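Carbohydrate kinase (PDB 2NWH) probably phosphorylates a sugar or a related small alcohol with a nucleoside triphosphate as donor, as other kinases of the pfkB (ribokinase-like) family do. Local coordinates at residues A[3-8]-A[134-139]; A[206-211]-A[229-234]. All blocks are in the same frame, centred on the assembly; numbering follows the deposited sequence. Where two conformers were deposited one is given.

Contact 1 and contact 2 both involve the large mixed sheet, far apart along it: their centres lie 24 Å from each other, and their nearest atoms are about 11 Å apart without touching. Contact 1 joins two neighbouring parallel strands, 5-9 and 137-141. Contact 2 packs helix 207-213 on strand 227-231, and strands 163-166, 185-189 and 219-223 stand in the sheet between the two. They follow in series along the chain. Neither contains Asp249 or Thr251, which bind a sodium ion beside the Gly-Ala-Gly-Asp sequence that carries the catalytic aspartate in related kinases. A calcium ion lies about 14 Å from the side chain of Leu211.

Contact 1: A[3-8]-A[134-139]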
ATOM      1  N   MET A   3       3.606   4.844  18.979  0.50 28.38           N
ATOM      2  CA  MET A   3       3.290   3.683  18.061  0.50 28.85           C
ATOM      3  C   MET A   3       4.553   3.044  17.466  0.50 28.23           C
ATOM      4  O   MET A   3       5.255   3.663  16.651  0.50 27.86           O
ATOM      5  CB  MET A   3       2.318   4.111  16.950  0.50 29.18           C
ATOM      6  CG  MET A   3       0.842   4.225  17.371  0.50 31.61           C
ATOM      7  SD  MET A   3       0.524   5.155  18.903  0.50 40.09           S
ATOM      8  CE  MET A   3       0.934   6.845  18.407  0.50 38.33           C
ATOM      9  N   LYS A   4       4.848   1.815  17.892  1.00 27.23           N
ATOM     10  CA  LYS A   4       6.081   1.164  17.484  1.00 25.79           C
ATOM     11  C   LYS A   4       5.781  -0.030  16.602  1.00 23.23           C
ATOM     12  O   LYS A   4       6.585  -0.371  15.751  1.00 22.76           O
ATOM     13  CB  LYS A   4       6.884   0.669  18.693  1.00 26.51           C
ATOM     14  CG  LYS A   4       8.362   1.037  18.572  1.00 30.95           C
ATOM     15  CD  LYS A   4       9.122   0.163  17.559  1.00 35.54           C
ATOM     16  CE  LYS A   4      10.621   0.170  17.786  1.00 37.12           C
ATOM     17  NZ  LYS A   4      11.298  -0.294  16.528  1.00 41.45           N
ATOM     18  N   LYS A   5       4.630  -0.648  16.826  1.00 20.85           N
ATOM     19  CA  LYS A   5       4.321  -1.933  16.197  1.00 19.55           C
ATOM     20  C   LYS A   5       3.137  -1.818  15.260  1.00 17.06           C
ATOM     21  O   LYS A   5       2.106  -1.313  15.645  1.00 16.33           O
ATOM     22  CB  LYS A   5       4.051  -3.001  17.253  1.00 19.62           C
ATOM     23  CG  LYS A   5       5.277  -3.454  18.029  1.00 22.03           C
ATOM     24  CD  LYS A   5       4.917  -4.564  19.053  1.00 28.52           C
ATOM     25  CE  LYS A   5       4.467  -5.917  18.431  1.00 29.08           C
ATOM     26  NZ  LYS A   5       5.453  -6.632  17.566  1.00 37.57           N
ATOM     27  N   ILE A   6       3.336  -2.222  14.004  1.00 14.55           N
ATOM     28  CA  ILE A   6       2.291  -2.080  13.022  1.00 14.19           C
ATOM     29  C   ILE A   6       1.991  -3.460  12.491  1.00 13.85           C
ATOM     30  O   ILE A   6       2.925  -4.187  12.076  1.00 15.07           O
ATOM     31  CB  ILE A   6       2.733  -1.140  11.836  1.00 14.35           C
ATOM     32  CG1 ILE A   6       3.088   0.271  12.348  1.00 15.88           C
ATOM     33  CG2 ILE A   6       1.689  -1.175  10.704  1.00 15.32           C
ATOM     34  CD1 ILE A   6       3.638   1.138  11.277  1.00 17.72           C
ATOM     35  N   LEU A   7       0.720  -3.830  12.487  1.00 13.11           N
ATOM     36  CA  LEU A   7       0.315  -5.098  11.886  1.00 13.80           C
ATOM     37  C   LEU A   7      -0.397  -4.824  10.579  1.00 14.21           C
ATOM     38  O   LEU A   7      -1.343  -4.030  10.554  1.00 13.52           O
ATOM     39  CB  LEU A   7      -0.619  -5.851  12.820  1.00 14.40           C
ATOM     40  CG  LEU A   7      -1.209  -7.181  12.294  1.00 13.58           C
ATOM     41  CD1 LEU A   7      -0.155  -8.243  12.264  1.00 14.38           C
ATOM     42  CD2 LEU A   7      -2.318  -7.609  13.208  1.00 14.19           C
ATOM     43  N   VAL A   8       0.050  -5.504   9.522  1.00 13.69           N
ATOM     44  CA  VAL A   8      -0.504  -5.367   8.174  1.00 12.43           C
ATOM     45  C   VAL A   8      -1.289  -6.612   7.819  1.00 13.51           C
ATOM     46  O   VAL A   8      -0.788  -7.740   7.975  1.00 14.84           O
ATOM     47  CB  VAL A   8       0.603  -5.151   7.153  1.00 12.64           C
ATOM     48  CG1 VAL A   8       0.010  -4.985   5.744  1.00 11.52           C
ATOM     49  CG2 VAL A   8       1.409  -3.910   7.539  1.00 11.29           C
ATOM     50  N   ALA A 134      -1.469  -7.159  20.192  1.00 18.91           N
ATOM     51  CA  ALA A 134      -0.021  -6.971  20.323  1.00 18.93           C
ATOM     52  C   ALA A 134       0.488  -5.771  19.510  1.00 20.37           C
ATOM     53  O   ALA A 134       1.642  -5.323  19.698  1.00 21.00           O
ATOM     54  CB  ALA A 134       0.713  -8.216  19.888  1.00 18.79           C
ATOM     55  N   SER A 135      -0.341  -5.252  18.606  1.00 18.99           N
ATOM     56  CA  SER A 135       0.095  -4.165  17.711  0.60 19.10           C
ATOM     57  C   SER A 135      -0.315  -2.790  18.249  1.00 19.12           C
ATOM     58  O   SER A 135      -1.129  -2.691  19.182  1.00 18.60           O
ATOM     59  CB  SER A 135      -0.507  -4.358  16.317  0.60 18.32           C
ATOM     60  OG  SER A 135      -1.782  -3.738  16.271  0.60 18.97           O
ATOM     61  N   ASP A 136       0.220  -1.721  17.647  1.00 18.86           N
ATOM     62  CA  ASP A 136      -0.153  -0.341  18.009  1.00 18.87           C
ATOM     63  C   ASP A 136      -0.972   0.373  16.915  1.00 19.46           C
ATOM     64  O   ASP A 136      -1.646   1.370  17.175  1.00 19.43           O
ATOM     65  CB  ASP A 136       1.127   0.495  18.232  1.00 18.36           C
ATOM     66  CG  ASP A 136       1.969  -0.029  19.362  1.00 21.51           C
ATOM     67  OD1 ASP A 136       1.385  -0.368  20.441  1.00 25.38           O
ATOM     68  OD2 ASP A 136       3.208  -0.106  19.192  1.00 19.62           O
ATOM     69  N   PHE A 137      -0.886  -0.128  15.688  1.00 19.46           N
ATOM     70  CA  PHE A 137      -1.510   0.478  14.525  1.00 19.73           C
ATOM     71  C   PHE A 137      -1.727  -0.650  13.498  1.00 20.05           C
ATOM     72  O   PHE A 137      -0.830  -1.481  13.298  1.00 19.61           O
ATOM     73  CB  PHE A 137      -0.542   1.504  13.905  1.00 20.38           C
ATOM     74  CG  PHE A 137      -1.215   2.679  13.285  1.00 23.94           C
ATOM     75  CD1 PHE A 137      -1.064   3.962  13.842  1.00 28.25           C
ATOM     76  CD2 PHE A 137      -2.021   2.525  12.152  1.00 27.65           C
ATOM     77  CE1 PHE A 137      -1.713   5.089  13.268  1.00 29.64           C
ATOM     78  CE2 PHE A 137      -2.693   3.621  11.576  1.00 31.40           C
ATOM     79  CZ  PHE A 137      -2.523   4.927  12.133  1.00 30.77           C
ATOM     80  N   LEU A 138      -2.887  -0.652  12.848  1.00 19.07           N
ATOM     81  CA  LEU A 138      -3.246  -1.655  11.827  1.00 17.98           C
ATOM     82  C   LEU A 138      -3.225  -1.046  10.440  1.00 19.01           C
ATOM     83  O   LEU A 138      -3.553   0.162  10.263  1.00 18.20           O
ATOM     84  CB  LEU A 138      -4.651  -2.217  12.066  1.00 18.31           C
ATOM     85  CG  LEU A 138      -4.915  -2.765  13.482  1.00 19.04           C
ATOM     86  CD1 LEU A 138      -6.349  -3.225  13.596  1.00 16.98           C
ATOM     87  CD2 LEU A 138      -3.929  -3.879  13.865  1.00 20.12           C
ATOM     88  N   LEU A 139      -2.870  -1.881   9.458  1.00 17.26           N
ATOM     89  CA  LEU A 139      -2.950  -1.465   8.077  1.00 17.57           C
ATOM     90  C   LEU A 139      -3.545  -2.595   7.273  1.00 18.56           C
ATOM     91  O   LEU A 139      -3.080  -3.733   7.363  1.00 19.12           O
ATOM     92  CB  LEU A 139      -1.555  -1.100   7.521  1.00 16.53           C
ATOM     93  CG  LEU A 139      -1.499  -0.845   5.981  1.00 19.13           C
ATOM     94  CD1 LEU A 139      -2.361   0.386   5.562  1.00 18.73           C
ATOM     95  CD2 LEU A 139      -0.017  -0.697   5.524  1.00 21.11           C
TER
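Two adjacent parallel strands of the large central sheet, 5-9 and 137-141, pair here, together with the turns that lead into them. Such pairs, with helices packed on the sheet, form the core of the alpha/beta ribokinase-like fold, consistent with the pfkB family. The segment axes approach to 4.7 Å and run in nearly the same direction, 26° apart. Bridges match Ile6 with Phe137, Leu7 with Leu138 and Val8 with Leu139. Leu7 alone makes both central bonds: its N donates to Phe137 O over 2.9 Å, almost along the C=O axis (165°), and its O accepts from Leu139 N at 2.9 Å, within the carbonyl plane.

At the N-terminal ends of the strands a side chain takes over the pairing. In Asp136, chi1 -62° and chi2 -44° bring OD2 within bonding distance of two successive amides. Lys5 N meets the anti lone pair of OD2 at 2.8 Å, while Lys4 N, also 2.8 Å from Asp136 OD2, comes in from above the carboxylate plane. This double grip fixes the carboxylate and probably favours its charged form. Lys5 O returns the link, accepting from Asp136 N at 2.8 Å and weakly from Phe137 N.

Side chains of matched residues lie alongside each other and point the same way. Ile6 CG1 rests 4.1 Å from Phe137 CB, and Met3 CG reaches the edge of that ring, 4.0 Å from Phe137 CD1. On the reverse face Leu7 CB meets a methyl of Leu138 and the CB of Ser135, whose hydroxyl is bonded to Ile132 O.

Helix 41-51 packs over the face bearing Ile6, Val8 and Leu139. Strand 55-63 flanks 5-9 on its other edge, where Lys5 NZ forms a salt bridge with Glu55, and strand 163-166 lies beyond 137-141.

Contact 2: A[206-211]-A[229-234]; sequences DWPNIL and VAFNGT
One face of the Phe231 ring is occupied by Pro208, whose CA stands 3.8 Å from the ring centroid and only 10° off the normal, a well-centred CH-pi contact. The ring of Trp207 is met at its edge, near its plane, by Val229 CG1. Leu211 crosses the Phe231 side chain at about a right angle, with its CB 3.6 Å from Phe231 CZ and its CD1 3.7 Å from Phe231 CE2.

Phe231 CG takes the crowded position between backbone N and carbonyl carbon (chi1 70°), which goes with the ring lying against Pro208 and Leu211. The proline ring adds its own contact, Pro208 CG lying 3.7 Å from Phe231 CB. At the Val229 end of the strand segment, Pro208 and Val229 meet tip to tip, CG to CG2 at 3.9 Å, while Trp207 CB lies 4.2 Å from Val229 CG1. Val229 and Phe231, alternate residues of the strand, thus both face the helix; the axes of 207-211 and 229-231 approach to 9.0 Å and cross at -45°.

Neighbouring elements complete this helix-on-sheet layer: Val221 of strand 219-223 touches Trp207, Leu211 and Val229, and Leu216 reaches Leu211 and Phe231. Trp207 NE1 is hydrogen-bonded to Glu190 OE2. Past the strand end Asn232 OD1 accepts from Thr234 N at 3.0 Å, an Asx turn, and also from Glu235 N.

No hydrogen bond crosses between the segments. The contact is apolar, carried mainly by Pro208, Leu211, Val229 and Phe231, with the one CH-pi contact at its centre.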
ATOM      1  N   ASP A 206     -11.419  19.205  -2.480  1.00 41.72           N
ATOM      2  CA  ASP A 206     -12.825  18.929  -2.193  1.00 41.71           C
ATOM      3  C   ASP A 206     -13.043  17.576  -1.561  1.00 41.84           C
ATOM      4  O   ASP A 206     -14.070  17.345  -0.906  1.00 41.87           O
ATOM      5  CB  ASP A 206     -13.641  19.022  -3.478  1.00 42.95           C
ATOM      6  CG  ASP A 206     -13.554  20.443  -4.089  1.00 43.79           C
ATOM      7  OD1 ASP A 206     -13.060  20.694  -5.283  1.00 48.35           O
ATOM      8  OD2 ASP A 206     -14.098  21.393  -3.437  1.00 47.95           O
ATOM      9  N   TRP A 207     -12.078  16.674  -1.753  1.00 40.42           N
ATOM     10  CA  TRP A 207     -12.268  15.309  -1.290  1.00 39.91           C
ATOM     11  C   TRP A 207     -12.639  15.185   0.204  1.00 38.95           C
ATOM     12  O   TRP A 207     -13.564  14.447   0.530  1.00 38.61           O
ATOM     13  CB  TRP A 207     -11.093  14.439  -1.698  1.00 40.30           C
ATOM     14  CG  TRP A 207     -11.119  14.087  -3.166  1.00 41.08           C
ATOM     15  CD1 TRP A 207     -10.171  14.395  -4.105  1.00 42.56           C
ATOM     16  CD2 TRP A 207     -12.139  13.351  -3.864  1.00 42.58           C
ATOM     17  NE1 TRP A 207     -10.534  13.889  -5.339  1.00 43.49           N
ATOM     18  CE2 TRP A 207     -11.734  13.243  -5.220  1.00 42.29           C
ATOM     19  CE3 TRP A 207     -13.355  12.763  -3.472  1.00 42.59           C
ATOM     20  CZ2 TRP A 207     -12.504  12.582  -6.192  1.00 41.44           C
ATOM     21  CZ3 TRP A 207     -14.118  12.111  -4.443  1.00 42.06           C
ATOM     22  CH2 TRP A 207     -13.685  12.026  -5.787  1.00 40.72           C
ATOM     23  N   PRO A 208     -11.972  15.944   1.114  1.00 38.43           N
ATOM     24  CA  PRO A 208     -12.324  15.836   2.551  1.00 37.98           C
ATOM     25  C   PRO A 208     -13.838  15.910   2.903  1.00 38.15           C
ATOM     26  O   PRO A 208     -14.350  14.976   3.509  1.00 37.19           O
ATOM     27  CB  PRO A 208     -11.548  17.007   3.192  1.00 38.24           C
ATOM     28  CG  PRO A 208     -10.365  17.204   2.287  1.00 38.09           C
ATOM     29  CD  PRO A 208     -10.875  16.918   0.896  1.00 38.41           C
ATOM     30  N   ASN A 209     -14.554  16.990   2.546  1.00 38.09           N
ATOM     31  CA  ASN A 209     -15.990  17.049   2.900  1.00 38.37           C
ATOM     32  C   ASN A 209     -16.882  16.000   2.190  1.00 38.30           C
ATOM     33  O   ASN A 209     -17.801  15.437   2.817  1.00 38.55           O
ATOM     34  CB  ASN A 209     -16.565  18.470   2.825  1.00 39.02           C
ATOM     35  CG  ASN A 209     -17.066  18.841   1.432  1.00 41.06           C
ATOM     36  OD1 ASN A 209     -16.271  19.231   0.552  1.00 41.56           O
ATOM     37  ND2 ASN A 209     -18.399  18.767   1.236  1.00 41.64           N
ATOM     38  N   ILE A 210     -16.600  15.723   0.903  1.00 37.70           N
ATOM     39  CA  ILE A 210     -17.269  14.618   0.193  1.00 36.80           C
ATOM     40  C   ILE A 210     -17.008  13.301   0.972  1.00 37.17           C
ATOM     41  O   ILE A 210     -17.923  12.529   1.288  1.00 36.73           O
ATOM     42  CB  ILE A 210     -16.741  14.483  -1.280  1.00 36.69           C
ATOM     43  CG1 ILE A 210     -17.037  15.756  -2.091  1.00 37.62           C
ATOM     44  CG2 ILE A 210     -17.333  13.252  -1.965  1.00 36.70           C
ATOM     45  CD1 ILE A 210     -16.315  15.867  -3.443  1.00 36.71           C
ATOM     46  N   LEU A 211     -15.752  13.070   1.304  1.00 36.11           N
ATOM     47  CA  LEU A 211     -15.384  11.831   1.952  1.00 35.99           C
ATOM     48  C   LEU A 211     -15.853  11.720   3.422  1.00 35.86           C
ATOM     49  O   LEU A 211     -16.181  10.628   3.882  1.00 36.07           O
ATOM     50  CB  LEU A 211     -13.883  11.590   1.782  1.00 35.92           C
ATOM     51  CG  LEU A 211     -13.405  11.008   0.420  1.00 35.36           C
ATOM     52  CD1 LEU A 211     -11.926  11.347   0.192  1.00 33.14           C
ATOM     53  CD2 LEU A 211     -13.562   9.459   0.386  1.00 35.99           C
ATOM     54  N   VAL A 229      -4.036  15.860  -1.470  1.00 32.29           N
ATOM     55  CA  VAL A 229      -4.827  16.365  -0.358  1.00 32.67           C
ATOM     56  C   VAL A 229      -4.782  15.355   0.807  1.00 32.97           C
ATOM     57  O   VAL A 229      -4.813  14.138   0.576  1.00 32.50           O
ATOM     58  CB  VAL A 229      -6.275  16.715  -0.818  1.00 32.56           C
ATOM     59  CG1 VAL A 229      -7.057  15.480  -1.265  1.00 33.57           C
ATOM     60  CG2 VAL A 229      -7.039  17.511   0.250  1.00 33.60           C
ATOM     61  N   ALA A 230      -4.627  15.862   2.033  1.00 32.75           N
ATOM     62  CA  ALA A 230      -4.674  15.027   3.243  1.00 33.06           C
ATOM     63  C   ALA A 230      -5.725  15.597   4.165  1.00 33.74           C
ATOM     64  O   ALA A 230      -5.924  16.810   4.190  1.00 33.37           O
ATOM     65  CB  ALA A 230      -3.343  14.994   3.928  1.00 32.41           C
ATOM     66  N   PHE A 231      -6.434  14.741   4.895  1.00 34.43           N
ATOM     67  CA  PHE A 231      -7.448  15.215   5.841  1.00 35.12           C
ATOM     68  C   PHE A 231      -7.595  14.300   7.050  1.00 36.06           C
ATOM     69  O   PHE A 231      -7.208  13.122   7.002  1.00 34.16           O
ATOM     70  CB  PHE A 231      -8.787  15.482   5.142  1.00 35.32           C
ATOM     71  CG  PHE A 231      -9.518  14.240   4.677  1.00 34.75           C
ATOM     72  CD1 PHE A 231     -10.598  13.742   5.404  1.00 34.66           C
ATOM     73  CD2 PHE A 231      -9.160  13.603   3.485  1.00 34.15           C
ATOM     74  CE1 PHE A 231     -11.303  12.580   4.968  1.00 36.91           C
ATOM     75  CE2 PHE A 231      -9.838  12.440   3.043  1.00 34.26           C
ATOM     76  CZ  PHE A 231     -10.912  11.929   3.785  1.00 34.50           C
ATOM     77  N   ASN A 232      -8.129  14.864   8.135  1.00 37.02           N
ATOM     78  CA  ASN A 232      -8.506  14.086   9.320  1.00 38.54           C
ATOM     79  C   ASN A 232      -9.817  14.669   9.819  1.00 39.51           C
ATOM     80  O   ASN A 232     -10.504  15.333   9.052  1.00 40.44           O
ATOM     81  CB  ASN A 232      -7.422  14.145  10.399  1.00 38.76           C
ATOM     82  CG  ASN A 232      -7.177  15.564  10.891  1.00 39.71           C
ATOM     83  OD1 ASN A 232      -8.062  16.425  10.789  1.00 39.94           O
ATOM     84  ND2 ASN A 232      -5.983  15.819  11.423  1.00 40.18           N
ATOM     85  N   GLY A 233     -10.158  14.448  11.088  1.00 40.24           N
ATOM     86  CA  GLY A 233     -11.490  14.815  11.620  1.00 40.72           C
ATOM     87  C   GLY A 233     -11.895  16.278  11.531  1.00 41.57           C
ATOM     88  O   GLY A 233     -13.087  16.619  11.559  1.00 41.99           O
ATOM     89  N   THR A 234     -10.913  17.158  11.400  1.00 41.56           N
ATOM     90  CA  THR A 234     -11.166  18.582  11.567  1.00 41.35           C
ATOM     91  C   THR A 234     -10.301  19.433  10.629  1.00 40.76           C
ATOM     92  O   THR A 234     -10.555  20.624  10.433  1.00 40.78           O
ATOM     93  CB  THR A 234     -10.922  18.974  13.047  1.00 41.62           C
ATOM     94  OG1 THR A 234      -9.593  18.588  13.427  1.00 42.74           O
ATOM     95  CG2 THR A 234     -11.914  18.241  13.970  1.00 42.27           C
TER